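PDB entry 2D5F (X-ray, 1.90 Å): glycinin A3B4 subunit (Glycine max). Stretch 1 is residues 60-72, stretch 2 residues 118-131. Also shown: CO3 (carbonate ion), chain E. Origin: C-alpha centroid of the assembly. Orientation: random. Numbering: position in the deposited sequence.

Stretch 1, residues 60-72: PSYSPYPQMIIVV
Stretch 2 118-131: NEGDVLVIPPGVPY

Two antiparallel segments of one chain, whose touching residues are at least 47 apart in sequence, bury 1115 Å² between them. Strands 67-72 and 121-125 run at 154°, pairing Gln67 with Ile125, Met68 with Val124, Ile69 with Leu123 and Ile70 with Val122. Extended backbones (phi near -115°, psi near 130°) set the ladder of backbone hydrogen bonds: Ile69 N donates to Leu123 O at 2.7 Å, Leu123 N to Ile69 O at 2.6 Å.

Tyr131, Val71 and Ile69 are covered most. Beta-branched Ile69 and Val71 suit extended strand. Ile69 (m, t) shares a face with Leu123 (m, t) and Ile125 (m, m); its CD1 lies 3.8 Å from Ile125 CG1. Met68 and Val122 meet on the other face, CG to CG1 3.7 Å.

Val71 (t) closes one end: its N donates to Asp121 O at 2.9 Å, its O accepts Gly120 N at 2.7 Å, and its CG2 packs 4.2 Å from Leu123 CD1. Gly120 occupies a type II turn, 118-121, at phi 100°, where a CB would jam against the preceding carbonyl.

At the other end, a second type II turn, 126-129, lets Gly128 N donate to Ser63 O at 2.8 Å. Tyr131 (chi1 82°, chi2 -77°) then pairs with Ser61: N donates to Ser61 O at 2.9 Å, O accepts Ser61 N at 3.1 Å. Its ring, on Ile69's face, brings CE1 4.0 Å from Gln67 NE2. A water bridges Ser61 OG and Tyr131 O, while Tyr131 OH donates to carbonate O2 at 2.9 Å.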

# COMPACT_ATOMS: atom_id res chain seq x y z
N PRO B 60 -22.90 -20.50 -17.80
CA PRO B 60 -22.16 -19.27 -17.45
C PRO B 60 -23.01 -18.09 -16.99
O PRO B 60 -24.02 -17.74 -17.61
CB PRO B 60 -21.36 -18.97 -18.72
CG PRO B 60 -22.20 -19.58 -19.81
CD PRO B 60 -22.63 -20.89 -19.19
N SER B 61 -22.59 -17.49 -15.88
CA SER B 61 -23.28 -16.34 -15.31
C SER B 61 -22.33 -15.51 -14.46
O SER B 61 -21.22 -15.94 -14.16
CB SER B 61 -24.44 -16.79 -14.44
OG SER B 61 -23.97 -17.39 -13.24
N TYR B 62 -22.77 -14.31 -14.09
CA TYR B 62 -21.98 -13.42 -13.23
C TYR B 62 -22.92 -12.59 -12.36
O TYR B 62 -24.09 -12.40 -12.69
CB TYR B 62 -21.08 -12.50 -14.06
CG TYR B 62 -21.81 -11.57 -15.00
CD1 TYR B 62 -22.19 -11.98 -16.28
CD2 TYR B 62 -22.13 -10.26 -14.61
CE1 TYR B 62 -22.85 -11.11 -17.15
CE2 TYR B 62 -22.79 -9.39 -15.47
CZ TYR B 62 -23.15 -9.83 -16.75
OH TYR B 62 -23.81 -8.98 -17.60
N SER B 63 -22.41 -12.14 -11.22
CA SER B 63 -23.17 -11.32 -10.28
C SER B 63 -22.30 -10.13 -9.85
O SER B 63 -21.07 -10.23 -9.86
CB SER B 63 -23.57 -12.14 -9.05
OG SER B 63 -24.48 -13.18 -9.41
N PRO B 64 -22.92 -9.01 -9.48
CA PRO B 64 -22.22 -7.79 -9.06
C PRO B 64 -21.65 -7.75 -7.64
O PRO B 64 -21.56 -6.68 -7.04
CB PRO B 64 -23.26 -6.70 -9.29
CG PRO B 64 -24.52 -7.40 -8.89
CD PRO B 64 -24.38 -8.78 -9.52
N TYR B 65 -21.27 -8.91 -7.11
CA TYR B 65 -20.69 -8.99 -5.77
C TYR B 65 -19.92 -10.29 -5.71
O TYR B 65 -20.12 -11.18 -6.53
CB TYR B 65 -21.77 -8.96 -4.68
CG TYR B 65 -23.00 -9.77 -5.02
CD1 TYR B 65 -24.14 -9.17 -5.57
CD2 TYR B 65 -23.02 -11.16 -4.83
CE1 TYR B 65 -25.26 -9.92 -5.93
CE2 TYR B 65 -24.13 -11.92 -5.19
CZ TYR B 65 -25.25 -11.29 -5.74
OH TYR B 65 -26.34 -12.04 -6.11
N PRO B 66 -18.99 -10.42 -4.76
CA PRO B 66 -18.28 -11.69 -4.75
C PRO B 66 -19.09 -12.81 -4.09
O PRO B 66 -20.04 -12.55 -3.36
CB PRO B 66 -16.99 -11.37 -4.00
CG PRO B 66 -17.36 -10.26 -3.11
CD PRO B 66 -18.31 -9.41 -3.92
N GLN B 67 -18.72 -14.04 -4.41
CA GLN B 67 -19.36 -15.21 -3.83
C GLN B 67 -18.24 -16.08 -3.28
O GLN B 67 -17.17 -16.17 -3.89
CB GLN B 67 -20.11 -16.04 -4.88
CG GLN B 67 -21.31 -15.39 -5.53
CD GLN B 67 -21.97 -16.29 -6.56
OE1 GLN B 67 -22.40 -17.40 -6.25
NE2 GLN B 67 -22.03 -15.82 -7.80
N MET B 68 -18.47 -16.68 -2.13
CA MET B 68 -17.49 -17.59 -1.55
C MET B 68 -18.27 -18.90 -1.46
O MET B 68 -19.29 -18.97 -0.79
CB MET B 68 -17.05 -17.15 -0.17
CG MET B 68 -16.09 -18.14 0.46
SD MET B 68 -15.31 -17.49 1.93
CE MET B 68 -13.79 -16.90 1.23
N ILE B 69 -17.78 -19.91 -2.16
CA ILE B 69 -18.46 -21.20 -2.21
C ILE B 69 -17.66 -22.33 -1.58
O ILE B 69 -16.44 -22.42 -1.76
CB ILE B 69 -18.74 -21.59 -3.67
CG1 ILE B 69 -19.38 -20.41 -4.40
CG2 ILE B 69 -19.66 -22.80 -3.73
CD1 ILE B 69 -19.42 -20.58 -5.91
N ILE B 70 -18.34 -23.19 -0.84
CA ILE B 70 -17.68 -24.34 -0.26
C ILE B 70 -18.34 -25.56 -0.89
O ILE B 70 -19.56 -25.68 -0.90
CB ILE B 70 -17.79 -24.41 1.28
CG1 ILE B 70 -17.00 -25.63 1.78
CG2 ILE B 70 -19.25 -24.48 1.72
CD1 ILE B 70 -16.84 -25.72 3.27
N VAL B 71 -17.52 -26.44 -1.46
CA VAL B 71 -18.02 -27.65 -2.08
C VAL B 71 -18.12 -28.69 -0.98
O VAL B 71 -17.10 -29.08 -0.42
CB VAL B 71 -17.04 -28.18 -3.16
CG1 VAL B 71 -17.61 -29.42 -3.81
CG2 VAL B 71 -16.78 -27.10 -4.19
N VAL B 72 -19.33 -29.12 -0.67
CA VAL B 72 -19.51 -30.10 0.39
C VAL B 72 -19.67 -31.53 -0.11
O VAL B 72 -19.72 -32.46 0.69
CB VAL B 72 -20.72 -29.74 1.29
CG1 VAL B 72 -20.54 -28.34 1.88
CG2 VAL B 72 -22.02 -29.83 0.51
N ASN B 118 -12.63 -30.14 -5.40
CA ASN B 118 -13.10 -31.33 -4.71
C ASN B 118 -13.82 -30.91 -3.44
O ASN B 118 -13.73 -29.75 -3.02
CB ASN B 118 -11.91 -32.23 -4.34
CG ASN B 118 -11.20 -32.78 -5.55
OD1 ASN B 118 -11.76 -33.57 -6.30
ND2 ASN B 118 -9.95 -32.37 -5.74
N GLU B 119 -14.54 -31.84 -2.83
CA GLU B 119 -15.25 -31.56 -1.60
C GLU B 119 -14.25 -31.07 -0.57
O GLU B 119 -13.14 -31.61 -0.46
CB GLU B 119 -15.96 -32.83 -1.10
CG GLU B 119 -15.12 -34.09 -1.20
CD GLU B 119 -15.92 -35.36 -0.92
OE1 GLU B 119 -17.00 -35.53 -1.54
OE2 GLU B 119 -15.47 -36.17 -0.08
N GLY B 120 -14.63 -30.03 0.17
CA GLY B 120 -13.74 -29.46 1.17
C GLY B 120 -13.06 -28.21 0.64
O GLY B 120 -12.42 -27.47 1.39
N ASP B 121 -13.19 -27.98 -0.66
CA ASP B 121 -12.59 -26.81 -1.30
C ASP B 121 -13.52 -25.60 -1.26
O ASP B 121 -14.74 -25.73 -1.28
CB ASP B 121 -12.28 -27.09 -2.78
CG ASP B 121 -11.04 -27.94 -2.98
OD1 ASP B 121 -10.78 -28.30 -4.15
OD2 ASP B 121 -10.33 -28.24 -2.00
N VAL B 122 -12.90 -24.43 -1.20
CA VAL B 122 -13.63 -23.18 -1.21
C VAL B 122 -13.30 -22.54 -2.55
O VAL B 122 -12.15 -22.59 -2.99
CB VAL B 122 -13.18 -22.24 -0.08
CG1 VAL B 122 -13.71 -20.82 -0.33
CG2 VAL B 122 -13.68 -22.76 1.25
N LEU B 123 -14.30 -21.97 -3.20
CA LEU B 123 -14.11 -21.31 -4.49
C LEU B 123 -14.55 -19.87 -4.29
O LEU B 123 -15.44 -19.59 -3.49
CB LEU B 123 -14.99 -21.96 -5.57
CG LEU B 123 -15.06 -23.49 -5.68
CD1 LEU B 123 -16.08 -23.88 -6.74
CD2 LEU B 123 -13.70 -24.05 -6.02
N VAL B 124 -13.92 -18.95 -5.02
CA VAL B 124 -14.27 -17.54 -4.91
C VAL B 124 -14.62 -17.00 -6.28
O VAL B 124 -13.83 -17.15 -7.22
CB VAL B 124 -13.09 -16.72 -4.33
CG1 VAL B 124 -13.48 -15.26 -4.21
CG2 VAL B 124 -12.68 -17.28 -2.98
N ILE B 125 -15.78 -16.37 -6.41
CA ILE B 125 -16.20 -15.79 -7.69
C ILE B 125 -16.07 -14.27 -7.62
O ILE B 125 -16.72 -13.63 -6.79
CB ILE B 125 -17.67 -16.09 -8.03
CG1 ILE B 125 -18.00 -17.58 -7.82
CG2 ILE B 125 -17.96 -15.66 -9.46
CD1 ILE B 125 -17.15 -18.52 -8.65
N PRO B 126 -15.22 -13.66 -8.47
CA PRO B 126 -15.05 -12.20 -8.45
C PRO B 126 -16.30 -11.49 -8.99
O PRO B 126 -17.02 -12.04 -9.82
CB PRO B 126 -13.85 -11.97 -9.36
CG PRO B 126 -13.09 -13.26 -9.30
CD PRO B 126 -14.20 -14.29 -9.33
N PRO B 127 -16.55 -10.26 -8.52
CA PRO B 127 -17.72 -9.52 -8.99
C PRO B 127 -17.62 -9.28 -10.50
O PRO B 127 -16.54 -8.94 -11.01
CB PRO B 127 -17.66 -8.21 -8.21
CG PRO B 127 -16.90 -8.59 -6.96
CD PRO B 127 -15.83 -9.50 -7.48
N GLY B 128 -18.73 -9.47 -11.20
CA GLY B 128 -18.79 -9.23 -12.63
C GLY B 128 -18.07 -10.22 -13.53
O GLY B 128 -18.19 -10.13 -14.74
N VAL B 129 -17.34 -11.16 -12.94
CA VAL B 129 -16.61 -12.15 -13.73
C VAL B 129 -17.48 -13.38 -14.02
O VAL B 129 -17.98 -14.02 -13.09
CB VAL B 129 -15.32 -12.61 -13.02
CG1 VAL B 129 -14.65 -13.72 -13.81
CG2 VAL B 129 -14.37 -11.42 -12.84
N PRO B 130 -17.66 -13.72 -15.30
CA PRO B 130 -18.47 -14.88 -15.69
C PRO B 130 -17.81 -16.18 -15.24
O PRO B 130 -16.59 -16.30 -15.26
CB PRO B 130 -18.51 -14.80 -17.22
CG PRO B 130 -18.19 -13.36 -17.52
CD PRO B 130 -17.14 -13.03 -16.50
N TYR B 131 -18.62 -17.15 -14.83
CA TYR B 131 -18.09 -18.45 -14.43
C TYR B 131 -19.11 -19.54 -14.73
O TYR B 131 -20.31 -19.28 -14.77
CB TYR B 131 -17.75 -18.48 -12.94
CG TYR B 131 -18.94 -18.76 -12.05
CD1 TYR B 131 -19.88 -17.76 -11.78
CD2 TYR B 131 -19.16 -20.03 -11.51
CE1 TYR B 131 -21.00 -18.02 -10.99
CE2 TYR B 131 -20.28 -20.30 -10.71
CZ TYR B 131 -21.19 -19.29 -10.46
OH TYR B 131 -22.28 -19.54 -9.66
C CO3 E . -21.93 -23.47 -8.78
O1 CO3 E . -22.05 -23.86 -9.98
O2 CO3 E . -22.17 -22.24 -8.50
O3 CO3 E . -21.57 -24.30 -7.86
O HOH W 1 -22.95 -19.76 -13.39
O HOH W 2 -19.49 -12.97 -10.98